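Local coordinates for protein amine Dehydrogenase (Pseudomonas putida, PDB 1JMX) that probably takes part in electron transfer during amine oxidation, carrying two covalently bound c-type hemes, at residues P115-E118 / W119-L122; N124-L127 / G128-S132; M39-A42 / R43-M47; V153-L156 / A157-P161. All blocks are in the same frame, centred on the assembly; numbering follows the deposited sequence.

Contact 1 (P115-E118 / W119-L122). With HEC (heme c), chain E.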
# COMPACT_ATOMS: atom_id res chain seq x y z
N PRO A 115 8.35 24.48 -5.22
CA PRO A 115 8.34 25.64 -4.33
C PRO A 115 7.20 25.37 -3.34
O PRO A 115 6.37 24.48 -3.57
CB PRO A 115 8.03 26.81 -5.28
CG PRO A 115 7.18 26.18 -6.33
CD PRO A 115 7.87 24.85 -6.57
N ALA A 116 7.15 26.12 -2.24
CA ALA A 116 6.13 25.92 -1.21
C ALA A 116 4.68 25.86 -1.70
O ALA A 116 3.91 25.04 -1.21
CB ALA A 116 6.27 26.95 -0.10
N LYS A 117 4.30 26.71 -2.65
CA LYS A 117 2.93 26.73 -3.16
C LYS A 117 2.55 25.45 -3.90
O LYS A 117 1.39 25.03 -3.86
CB LYS A 117 2.68 27.95 -4.04
CG LYS A 117 1.30 28.01 -4.73
CD LYS A 117 0.12 27.95 -3.74
CE LYS A 117 0.11 29.12 -2.76
NZ LYS A 117 -1.09 29.14 -1.85
N GLU A 118 3.52 24.85 -4.57
CA GLU A 118 3.28 23.61 -5.30
C GLU A 118 3.18 22.43 -4.33
O GLU A 118 2.53 21.43 -4.62
CB GLU A 118 4.37 23.37 -6.34
CG GLU A 118 4.44 24.46 -7.41
CD GLU A 118 3.18 24.55 -8.24
OE1 GLU A 118 2.75 23.51 -8.75
OE2 GLU A 118 2.62 25.65 -8.40
N TRP A 119 3.82 22.56 -3.16
CA TRP A 119 3.76 21.54 -2.13
C TRP A 119 2.41 21.70 -1.42
O TRP A 119 1.82 20.72 -0.98
CB TRP A 119 4.90 21.68 -1.10
CG TRP A 119 6.24 21.11 -1.52
CD1 TRP A 119 7.43 21.78 -1.58
CD2 TRP A 119 6.52 19.75 -1.90
NE1 TRP A 119 8.43 20.93 -1.98
CE2 TRP A 119 7.91 19.68 -2.19
CE3 TRP A 119 5.75 18.59 -2.03
CZ2 TRP A 119 8.54 18.50 -2.60
CZ3 TRP A 119 6.37 17.41 -2.45
CH2 TRP A 119 7.75 17.38 -2.72
N GLU A 120 1.94 22.94 -1.33
CA GLU A 120 0.65 23.24 -0.71
C GLU A 120 -0.50 22.72 -1.59
O GLU A 120 -1.48 22.17 -1.09
CB GLU A 120 0.48 24.74 -0.48
CG GLU A 120 -0.79 25.07 0.28
CD GLU A 120 -1.19 26.54 0.16
OE1 GLU A 120 -2.33 26.81 -0.29
OE2 GLU A 120 -0.38 27.41 0.51
N HIS A 121 -0.36 22.88 -2.91
CA HIS A 121 -1.37 22.40 -3.86
C HIS A 121 -1.42 20.88 -3.78
O HIS A 121 -2.48 20.28 -3.90
CB HIS A 121 -1.02 22.79 -5.30
CG HIS A 121 -1.35 24.20 -5.65
ND1 HIS A 121 -2.46 24.85 -5.16
CD2 HIS A 121 -0.74 25.07 -6.49
CE1 HIS A 121 -2.52 26.07 -5.67
NE2 HIS A 121 -1.49 26.23 -6.48
N LEU A 122 -0.25 20.27 -3.60
CA LEU A 122 -0.15 18.82 -3.50
C LEU A 122 -0.93 18.30 -2.29
O LEU A 122 -1.66 17.33 -2.41
CB LEU A 122 1.30 18.36 -3.45
CG LEU A 122 1.54 16.87 -3.24
CD1 LEU A 122 2.72 16.43 -4.04
CD2 LEU A 122 1.75 16.58 -1.76
FE HEC E . 1.09 11.04 -1.98
CHA HEC E . 1.03 10.59 -5.29
CHB HEC E . 3.47 13.40 -2.39
CHC HEC E . 1.04 11.65 1.35
CHD HEC E . -1.36 8.67 -1.60
NA HEC E . 2.05 11.80 -3.50
C1A HEC E . 1.91 11.50 -4.82
C2A HEC E . 2.80 12.27 -5.64
C3A HEC E . 3.50 13.04 -4.82
C4A HEC E . 3.02 12.77 -3.49
CMA HEC E . 4.57 14.05 -5.21
CAA HEC E . 2.89 12.19 -7.15
CBA HEC E . 2.37 13.54 -7.63
CGA HEC E . 2.31 13.75 -9.12
O1A HEC E . 2.64 12.88 -9.90
O2A HEC E . 1.90 14.83 -9.52
NB HEC E . 2.04 12.25 -0.78
C1B HEC E . 3.02 13.18 -1.12
C2B HEC E . 3.50 13.93 -0.01
C3B HEC E . 2.79 13.47 1.07
C4B HEC E . 1.91 12.40 0.58
CMB HEC E . 4.56 15.05 -0.04
CAB HEC E . 2.96 14.03 2.47
CBB HEC E . 1.82 14.94 2.95
NC HEC E . 0.08 10.29 -0.45
C1C HEC E . 0.19 10.66 0.87
C2C HEC E . -0.68 9.89 1.71
C3C HEC E . -1.34 9.05 0.91
C4C HEC E . -0.89 9.31 -0.45
CMC HEC E . -0.80 10.04 3.23
CAC HEC E . -2.25 7.96 1.43
CBC HEC E . -3.73 8.24 1.66
ND HEC E . 0.05 9.88 -3.18
C1D HEC E . -0.93 8.95 -2.89
C2D HEC E . -1.45 8.32 -4.10
C3D HEC E . -0.74 8.92 -5.13
C4D HEC E . 0.15 9.83 -4.53
CMD HEC E . -2.54 7.26 -4.18
CAD HEC E . -0.79 8.74 -6.65
CBD HEC E . -1.70 7.69 -7.20
CGD HEC E . -0.96 6.41 -7.43
O1D HEC E . 0.07 6.19 -6.75
O2D HEC E . -1.40 5.61 -8.28

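Contact 2 (N124-L127 / G128-S132). With HEC (heme c), chain E.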
# COMPACT_ATOMS: atom_id res chain seq x y z
N ASN A 124 -3.50 19.69 -0.75
CA ASN A 124 -4.93 19.86 -1.01
C ASN A 124 -5.45 18.79 -1.95
O ASN A 124 -6.57 18.32 -1.79
CB ASN A 124 -5.22 21.26 -1.58
CG ASN A 124 -5.24 22.32 -0.51
OD1 ASN A 124 -6.23 22.47 0.20
ND2 ASN A 124 -4.15 23.05 -0.38
N PHE A 125 -4.65 18.42 -2.94
CA PHE A 125 -5.03 17.37 -3.89
C PHE A 125 -5.22 16.03 -3.19
O PHE A 125 -6.13 15.29 -3.51
CB PHE A 125 -3.99 17.21 -5.00
CG PHE A 125 -4.07 15.88 -5.72
CD1 PHE A 125 -3.14 14.88 -5.46
CD2 PHE A 125 -5.11 15.61 -6.60
CE1 PHE A 125 -3.24 13.64 -6.06
CE2 PHE A 125 -5.22 14.36 -7.21
CZ PHE A 125 -4.29 13.38 -6.94
N HIS A 126 -4.33 15.70 -2.26
CA HIS A 126 -4.41 14.44 -1.54
C HIS A 126 -5.70 14.31 -0.74
O HIS A 126 -6.46 13.37 -0.95
CB HIS A 126 -3.21 14.27 -0.61
CG HIS A 126 -1.98 13.79 -1.32
ND1 HIS A 126 -1.14 14.61 -2.04
CD2 HIS A 126 -1.48 12.54 -1.45
CE1 HIS A 126 -0.20 13.85 -2.58
NE2 HIS A 126 -0.37 12.59 -2.25
N LEU A 127 -5.95 15.27 0.15
CA LEU A 127 -7.15 15.26 0.97
C LEU A 127 -8.40 15.44 0.10
O LEU A 127 -9.48 14.98 0.47
CB LEU A 127 -7.09 16.36 2.04
CG LEU A 127 -7.61 16.05 3.45
CD1 LEU A 127 -7.87 17.35 4.16
CD2 LEU A 127 -8.88 15.22 3.43
N GLY A 128 -8.25 16.09 -1.05
CA GLY A 128 -9.38 16.30 -1.94
C GLY A 128 -9.75 15.07 -2.74
O GLY A 128 -10.93 14.75 -2.87
N GLN A 129 -8.74 14.38 -3.26
CA GLN A 129 -8.92 13.17 -4.06
C GLN A 129 -9.27 11.95 -3.18
O GLN A 129 -10.03 11.08 -3.61
CB GLN A 129 -7.65 12.89 -4.87
CG GLN A 129 -7.81 11.82 -5.95
CD GLN A 129 -8.76 12.24 -7.05
OE1 GLN A 129 -9.04 13.43 -7.22
NE2 GLN A 129 -9.27 11.28 -7.80
N TRP A 130 -8.71 11.91 -1.98
CA TRP A 130 -8.97 10.82 -1.04
C TRP A 130 -9.43 11.41 0.29
O TRP A 130 -8.63 11.59 1.21
CB TRP A 130 -7.72 9.96 -0.84
CG TRP A 130 -7.23 9.39 -2.12
CD1 TRP A 130 -7.85 8.45 -2.87
CD2 TRP A 130 -6.08 9.82 -2.87
NE1 TRP A 130 -7.18 8.27 -4.05
CE2 TRP A 130 -6.09 9.10 -4.08
CE3 TRP A 130 -5.06 10.75 -2.64
CZ2 TRP A 130 -5.12 9.28 -5.07
CZ3 TRP A 130 -4.09 10.93 -3.62
CH2 TRP A 130 -4.13 10.20 -4.82
N PRO A 131 -10.73 11.74 0.41
CA PRO A 131 -11.32 12.32 1.62
C PRO A 131 -11.08 11.53 2.90
O PRO A 131 -11.01 12.11 3.98
CB PRO A 131 -12.82 12.39 1.27
CG PRO A 131 -12.80 12.59 -0.21
CD PRO A 131 -11.76 11.60 -0.65
N SER A 132 -10.93 10.21 2.79
CA SER A 132 -10.71 9.37 3.96
C SER A 132 -9.30 9.49 4.54
O SER A 132 -9.02 8.95 5.60
CB SER A 132 -10.97 7.91 3.61
OG SER A 132 -9.98 7.45 2.71
FE HEC E . 1.09 11.04 -1.98
CHA HEC E . 1.03 10.59 -5.29
CHB HEC E . 3.47 13.40 -2.39
CHC HEC E . 1.04 11.65 1.35
CHD HEC E . -1.36 8.67 -1.60
NA HEC E . 2.05 11.80 -3.50
C1A HEC E . 1.91 11.50 -4.82
C2A HEC E . 2.80 12.27 -5.64
C3A HEC E . 3.50 13.04 -4.82
C4A HEC E . 3.02 12.77 -3.49
CMA HEC E . 4.57 14.05 -5.21
CAA HEC E . 2.89 12.19 -7.15
CBA HEC E . 2.37 13.54 -7.63
CGA HEC E . 2.31 13.75 -9.12
O1A HEC E . 2.64 12.88 -9.90
O2A HEC E . 1.90 14.83 -9.52
NB HEC E . 2.04 12.25 -0.78
C1B HEC E . 3.02 13.18 -1.12
C2B HEC E . 3.50 13.93 -0.01
C3B HEC E . 2.79 13.47 1.07
C4B HEC E . 1.91 12.40 0.58
CMB HEC E . 4.56 15.05 -0.04
CAB HEC E . 2.96 14.03 2.47
CBB HEC E . 1.82 14.94 2.95
NC HEC E . 0.08 10.29 -0.45
C1C HEC E . 0.19 10.66 0.87
C2C HEC E . -0.68 9.89 1.71
C3C HEC E . -1.34 9.05 0.91
C4C HEC E . -0.89 9.31 -0.45
CMC HEC E . -0.80 10.04 3.23
CAC HEC E . -2.25 7.96 1.43
CBC HEC E . -3.73 8.24 1.66
ND HEC E . 0.05 9.88 -3.18
C1D HEC E . -0.93 8.95 -2.89
C2D HEC E . -1.45 8.32 -4.10
C3D HEC E . -0.74 8.92 -5.13
C4D HEC E . 0.15 9.83 -4.53
CMD HEC E . -2.54 7.26 -4.18
CAD HEC E . -0.79 8.74 -6.65
CBD HEC E . -1.70 7.69 -7.20
CGD HEC E . -0.96 6.41 -7.43
O1D HEC E . 0.07 6.19 -6.75
O2D HEC E . -1.40 5.61 -8.28

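Contact 3 (M39-A42 / R43-M47). With HEC (heme c), chain F.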
# COMPACT_ATOMS: atom_id res chain seq x y z
N MET A 39 4.19 9.55 -14.39
CA MET A 39 3.17 9.35 -13.38
C MET A 39 2.17 10.51 -13.29
O MET A 39 1.00 10.28 -13.05
CB MET A 39 3.80 9.10 -12.01
CG MET A 39 4.17 7.64 -11.77
SD MET A 39 4.80 7.34 -10.11
CE MET A 39 3.29 7.58 -9.13
N SER A 40 2.65 11.73 -13.48
CA SER A 40 1.77 12.91 -13.45
C SER A 40 0.83 12.90 -14.64
O SER A 40 -0.36 13.16 -14.49
CB SER A 40 2.59 14.19 -13.46
OG SER A 40 3.26 14.34 -12.24
N ILE A 41 1.37 12.60 -15.82
CA ILE A 41 0.58 12.56 -17.04
C ILE A 41 -0.43 11.42 -17.00
O ILE A 41 -1.57 11.57 -17.43
CB ILE A 41 1.48 12.45 -18.28
CG1 ILE A 41 2.38 13.69 -18.37
CG2 ILE A 41 0.63 12.29 -19.53
CD1 ILE A 41 3.50 13.60 -19.40
N ALA A 42 -0.01 10.28 -16.44
CA ALA A 42 -0.89 9.13 -16.30
C ALA A 42 -2.05 9.49 -15.36
O ALA A 42 -3.16 9.00 -15.53
CB ALA A 42 -0.13 7.95 -15.76
N ARG A 43 -1.78 10.33 -14.36
CA ARG A 43 -2.83 10.75 -13.43
C ARG A 43 -3.83 11.62 -14.17
O ARG A 43 -5.01 11.57 -13.89
CB ARG A 43 -2.26 11.53 -12.24
CG ARG A 43 -1.48 10.69 -11.24
CD ARG A 43 -1.48 11.27 -9.84
NE ARG A 43 -0.88 12.61 -9.75
CZ ARG A 43 -1.58 13.74 -9.81
NH1 ARG A 43 -2.90 13.69 -9.96
NH2 ARG A 43 -0.98 14.90 -9.66
N MET A 44 -3.33 12.41 -15.12
CA MET A 44 -4.19 13.28 -15.91
C MET A 44 -5.19 12.46 -16.72
O MET A 44 -6.34 12.86 -16.89
CB MET A 44 -3.35 14.15 -16.84
CG MET A 44 -2.40 15.07 -16.13
SD MET A 44 -3.23 16.11 -14.92
CE MET A 44 -2.45 15.53 -13.34
N GLN A 45 -4.75 11.29 -17.19
CA GLN A 45 -5.59 10.41 -17.99
C GLN A 45 -6.61 9.67 -17.16
O GLN A 45 -7.79 9.62 -17.50
CB GLN A 45 -4.74 9.38 -18.72
CG GLN A 45 -3.72 9.95 -19.67
CD GLN A 45 -2.71 8.92 -20.04
OE1 GLN A 45 -1.62 8.88 -19.48
NE2 GLN A 45 -3.09 8.04 -20.96
N VAL A 46 -6.15 9.08 -16.07
CA VAL A 46 -6.99 8.30 -15.17
C VAL A 46 -7.98 9.15 -14.36
O VAL A 46 -9.16 8.83 -14.29
CB VAL A 46 -6.09 7.43 -14.23
CG1 VAL A 46 -6.84 6.96 -13.01
CG2 VAL A 46 -5.54 6.24 -15.00
N MET A 47 -7.49 10.25 -13.81
CA MET A 47 -8.30 11.13 -12.97
C MET A 47 -9.05 12.24 -13.69
O MET A 47 -10.21 12.49 -13.38
CB MET A 47 -7.44 11.77 -11.89
CG MET A 47 -6.79 10.78 -10.94
SD MET A 47 -5.76 11.55 -9.68
CE MET A 47 -5.14 10.05 -8.86
FE HEC F . -2.83 18.49 -15.33
CHA HEC F . -2.45 18.97 -12.02
CHB HEC F . 0.52 18.14 -15.68
CHC HEC F . -3.22 18.04 -18.70
CHD HEC F . -6.22 18.87 -15.00
NA HEC F . -1.30 18.54 -14.11
C1A HEC F . -1.31 18.75 -12.76
C2A HEC F . 0.05 18.71 -12.21
C3A HEC F . 0.87 18.48 -13.25
C4A HEC F . 0.04 18.37 -14.42
CMA HEC F . 2.38 18.36 -13.18
CAA HEC F . 0.42 18.90 -10.76
CBA HEC F . 0.58 17.55 -10.11
CGA HEC F . 0.95 17.63 -8.64
O1A HEC F . 1.09 18.74 -8.10
O2A HEC F . 1.11 16.56 -8.02
NB HEC F . -1.63 18.16 -16.85
C1B HEC F . -0.24 18.04 -16.83
C2B HEC F . 0.34 17.81 -18.11
C3B HEC F . -0.72 17.79 -18.97
C4B HEC F . -1.93 18.00 -18.19
CMB HEC F . 1.84 17.64 -18.42
CAB HEC F . -0.57 17.60 -20.47
CBB HEC F . -0.48 16.18 -21.03
NC HEC F . -4.39 18.46 -16.57
C1C HEC F . -4.37 18.26 -17.95
C2C HEC F . -5.69 18.30 -18.51
C3C HEC F . -6.53 18.54 -17.50
C4C HEC F . -5.72 18.63 -16.28
CMC HEC F . -6.04 18.11 -19.99
CAC HEC F . -7.99 18.91 -17.68
CBC HEC F . -9.08 17.86 -17.81
ND HEC F . -4.08 18.84 -13.83
C1D HEC F . -5.46 18.96 -13.84
C2D HEC F . -6.00 19.21 -12.50
C3D HEC F . -4.90 19.23 -11.68
C4D HEC F . -3.75 19.01 -12.51
CMD HEC F . -7.47 19.41 -12.12
CAD HEC F . -4.84 19.45 -10.17
CBD HEC F . -5.07 18.22 -9.31
CGD HEC F . -4.09 17.11 -9.59
O1D HEC F . -4.47 16.10 -10.20
O2D HEC F . -2.91 17.22 -9.21

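Contact 4 (V153-L156 / A157-P161)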
# COMPACT_ATOMS: atom_id res chain seq x y z
N VAL A 153 4.48 21.45 4.73
CA VAL A 153 4.71 22.20 3.49
C VAL A 153 6.01 23.02 3.52
O VAL A 153 6.81 22.94 2.59
CB VAL A 153 3.48 23.07 3.09
CG1 VAL A 153 3.84 24.01 1.94
CG2 VAL A 153 2.32 22.18 2.69
N PRO A 154 6.24 23.81 4.60
CA PRO A 154 7.45 24.62 4.73
C PRO A 154 8.74 23.79 4.84
O PRO A 154 9.81 24.23 4.43
CB PRO A 154 7.20 25.40 6.02
CG PRO A 154 5.72 25.51 6.06
CD PRO A 154 5.29 24.13 5.68
N ASP A 155 8.63 22.59 5.41
CA ASP A 155 9.77 21.70 5.56
C ASP A 155 10.09 21.10 4.19
O ASP A 155 11.25 21.07 3.78
CB ASP A 155 9.46 20.59 6.58
CG ASP A 155 10.67 19.72 6.91
OD1 ASP A 155 10.56 18.47 6.81
OD2 ASP A 155 11.73 20.28 7.27
N LEU A 156 9.05 20.66 3.49
CA LEU A 156 9.20 20.07 2.16
C LEU A 156 9.82 21.07 1.20
O LEU A 156 10.62 20.71 0.35
CB LEU A 156 7.84 19.63 1.61
CG LEU A 156 7.09 18.41 2.16
CD1 LEU A 156 5.69 18.37 1.57
CD2 LEU A 156 7.84 17.14 1.82
N ALA A 157 9.45 22.34 1.35
CA ALA A 157 9.96 23.41 0.50
C ALA A 157 11.43 23.72 0.78
O ALA A 157 12.17 24.09 -0.12
CB ALA A 157 9.12 24.66 0.67
N LYS A 158 11.84 23.58 2.03
CA LYS A 158 13.22 23.84 2.40
C LYS A 158 14.14 22.67 2.02
O LYS A 158 15.26 22.87 1.54
CB LYS A 158 13.31 24.12 3.91
CG LYS A 158 14.71 24.46 4.39
CD LYS A 158 14.72 24.86 5.87
CE LYS A 158 14.24 26.30 6.05
NZ LYS A 158 14.46 26.81 7.45
N ARG A 159 13.64 21.45 2.21
CA ARG A 159 14.39 20.25 1.89
C ARG A 159 14.44 19.95 0.40
O ARG A 159 15.48 19.54 -0.13
CB ARG A 159 13.81 19.04 2.63
CG ARG A 159 13.65 19.23 4.14
CD ARG A 159 13.67 17.91 4.92
NE ARG A 159 12.71 16.90 4.45
CZ ARG A 159 12.81 15.59 4.73
NH1 ARG A 159 13.81 15.14 5.47
NH2 ARG A 159 11.93 14.72 4.23
N TYR A 160 13.32 20.18 -0.29
CA TYR A 160 13.23 19.90 -1.72
C TYR A 160 12.69 21.09 -2.51
O TYR A 160 11.60 21.01 -3.07
CB TYR A 160 12.31 18.70 -1.96
CG TYR A 160 12.57 17.52 -1.06
CD1 TYR A 160 11.55 16.99 -0.28
CD2 TYR A 160 13.83 16.92 -1.01
CE1 TYR A 160 11.77 15.89 0.54
CE2 TYR A 160 14.07 15.81 -0.20
CZ TYR A 160 13.03 15.30 0.57
OH TYR A 160 13.24 14.18 1.36
N PRO A 161 13.47 22.18 -2.61
CA PRO A 161 13.11 23.41 -3.33
C PRO A 161 13.24 23.32 -4.84
O PRO A 161 14.07 22.57 -5.36
CB PRO A 161 14.10 24.42 -2.77
CG PRO A 161 15.33 23.60 -2.62
CD PRO A 161 14.80 22.32 -2.00

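Contact 1 (P115-E118 / W119-L122)
The first turns of helix 116-129 open here, with P115 at the N-cap position and W119 one turn on. P115 O accepts the W119 N-H at 3.2 Å, in the carbonyl plane. E120, H121 and L122 then hydrogen-bond back to A116, K117 and E118 in the usual i to i+4 way. K117 and E120 lie on the outer face. K117 has CG anti to its backbone N (chi1 175°) and then bends at chi2 and chi3. The bends lay CD over one face of the H121 ring, a CH-pi contact 3.9 Å from the centroid. They also bring NZ to the E120 carboxylate. NZ meets OE2 at 3.0 Å and OE1 at 3.1 Å, a salt bridge whose two hydrogen bonds are both weak. E118 is buried and approaches the same imidazole differently. Its OE2 lies in the ring plane at the edge, 3.9 Å from H121 CD2, and the carboxylate plane is turned 75° from the ring. E118 OE1 is taken by R26 in a salt bridge and by Q30. Both belong to the binding site of a second heme c, not the one that L122 touches. H121 also meets the ring of H119 of a neighbouring subunit. On the inner face, L122 CD1 lies 3.2 Å from the heme c methyl CMA, and its CD2 sits by pyrrole B. W119 CZ3 comes within 3.8 Å of the methyl CMB. The pattern is that of a heme-packing helix of a c-type heme domain, with W119 and L122 against the porphyrin.

Contact 2 (N124-L127 / G128-S132)
F125 holds CG anti to its backbone N (chi1 160°), while W130 holds CG anti to its own carbonyl carbon (chi1 -58°). These choices bring the two rings together, with F125 CE1 3.7 Å from W130 CZ3. The planes stand 76° apart in an oblique pairing. Q129 CB lies off-centre over the F125 ring, 4.2 Å from its centroid. Q129 CG lies over one face of the W130 indole, toward the rim. The opposite indole face receives the heme methyl CMD, and W130 CH2 reaches 3.4 Å from the porphyrin carbon C2D. W130 NE1 points elsewhere, to an acidic side chain of another protein chain. H126 completes this aromatic cluster. Its NE2 binds the heme iron at 2.1 Å, with H104 as the second axial ligand, so the group is a bis-histidine c-type heme site. H126 ND1 is hydrogen-bonded to L122 O one turn earlier, which fixes the rotation of the imidazole. It would probably also make the ring a stronger electron donor to the iron. The backbone of helix 116-129 ends here. W130 N still donates to H126 O at 2.9 Å, but W130 itself leaves helical geometry. P131 has no N-H to give. Its CA instead makes a CA-H...O contact of 3.4 Å with L127 O. Q129 OE1 accepts a bond from Y120 of a neighbouring subunit.

Contact 3 (M39-A42 / R43-M47)
R43 CB sits 3.4 Å from S40 O, one turn back on helix 34-48. This helix supplies the methionine ligand of a His/Met c-type heme. CG is anti to the carbonyl carbon of R43 (chi1 -71°), which sets it 3.1 Å from M39 O. The chain bends at chi3, about the CG-CD bond, and turns the guanidinium to the propionates of its heme. NH1 gives a nearly straight bond to propionate oxygen O1D, 2.9 Å long with an N-H...O angle of 176°. NH2 reaches O2D of the same carboxylate at 3.1 Å. A weak bond joins NH2 to O2A of the other propionate. NH2 is also hydrogen-bonded to a propionate of the second heme c, and F125 makes a cation-pi contact with the group. The positive charge thus lies among carboxylates of both hemes and would probably offset part of their negative charge. With an alanine here, the propionates of both hemes are likely to lose this shared positive partner, and F125 its cation. NH1 has a further weak bond to M47 SD. M44, next in the chain, points its side chain to the iron. Its SD is 2.4 Å from the iron of the heme, and H16 supplies the other axial ligand. M44 CG lies 3.2 Å from S40 O. The bends at chi2 and chi3 then carry CE back to within 3.4 Å of S40 O. Q45 turns to the side of I41 and A42, and R57 holds its OE1. That same oxygen lies 3.3 Å from A42 CA.

Contact 4 (V153-L156 / A157-P161)
A157 N donates to V153 O at 3.0 Å, in the last turns of helix 144-159. The A157 methyl also lies against V153 O. P154 kinks the helix, since its N has no hydrogen for the turn before. K158 N bonds to P154 O from above the carbonyl plane, and more weakly to D155 O. R159 N gives D155 O a straighter bond of 2.9 Å, almost along the C=O axis. R159 CG rests 3.0 Å from that same oxygen. The D155 side chain has CG anti to its backbone N (chi1 -173°), which brings the carboxylate across the arginine side chain. OD1 and R159 NE are 3.6 Å apart, in a salt bridge of charges only. The carboxylate and guanidinium planes are only 20° apart, but OD1 lies well out of the guanidinium plane, and no N-H points at it. R159 NH1 makes its stronger salt bridge with D93. An asparagine in place of D155 would probably leave R159 NE without its nearby negative charge, so that only D93 of these two acids would hold the guanidinium. Y160 is the first residue to leave helical geometry. Its N still bonds to L156 O at 2.8 Å, and R159 CB lies over the centre of its ring. L156 CD2 touches Y160 CD1 at 4.3 Å. L156 also touches a heme c as part of its pocket. V153, L156 and A157 pack on helix 116-129. L156 and R159 also meet helix 94-100, while L156 and Y160 meet helix 107-110. Y160 pairs by backbone with R114, just after strand 112-113.

From the N terminus the order is contact 3, contact 1, contact 2 and contact 4. Each joins neighbouring turns of one helix, so none closes a long loop. They run in series, and none nests in or crosses another. Contact 3 lies on helix 34-48; M44 ligates the iron of one heme, while S40 and R43 also bind the other. Contacts 1 and 2 follow each other on helix 116-129 and share that other heme. Contact 4 ends the next helix, 144-159. Contacts 2 and 3 touch: F125 meets R43 and M47, and W130 meets M47. Contacts 1 and 4 touch through A116 and W119 against V153, L156, A157 and Y160. Helix 116-129 thus stands between the other two.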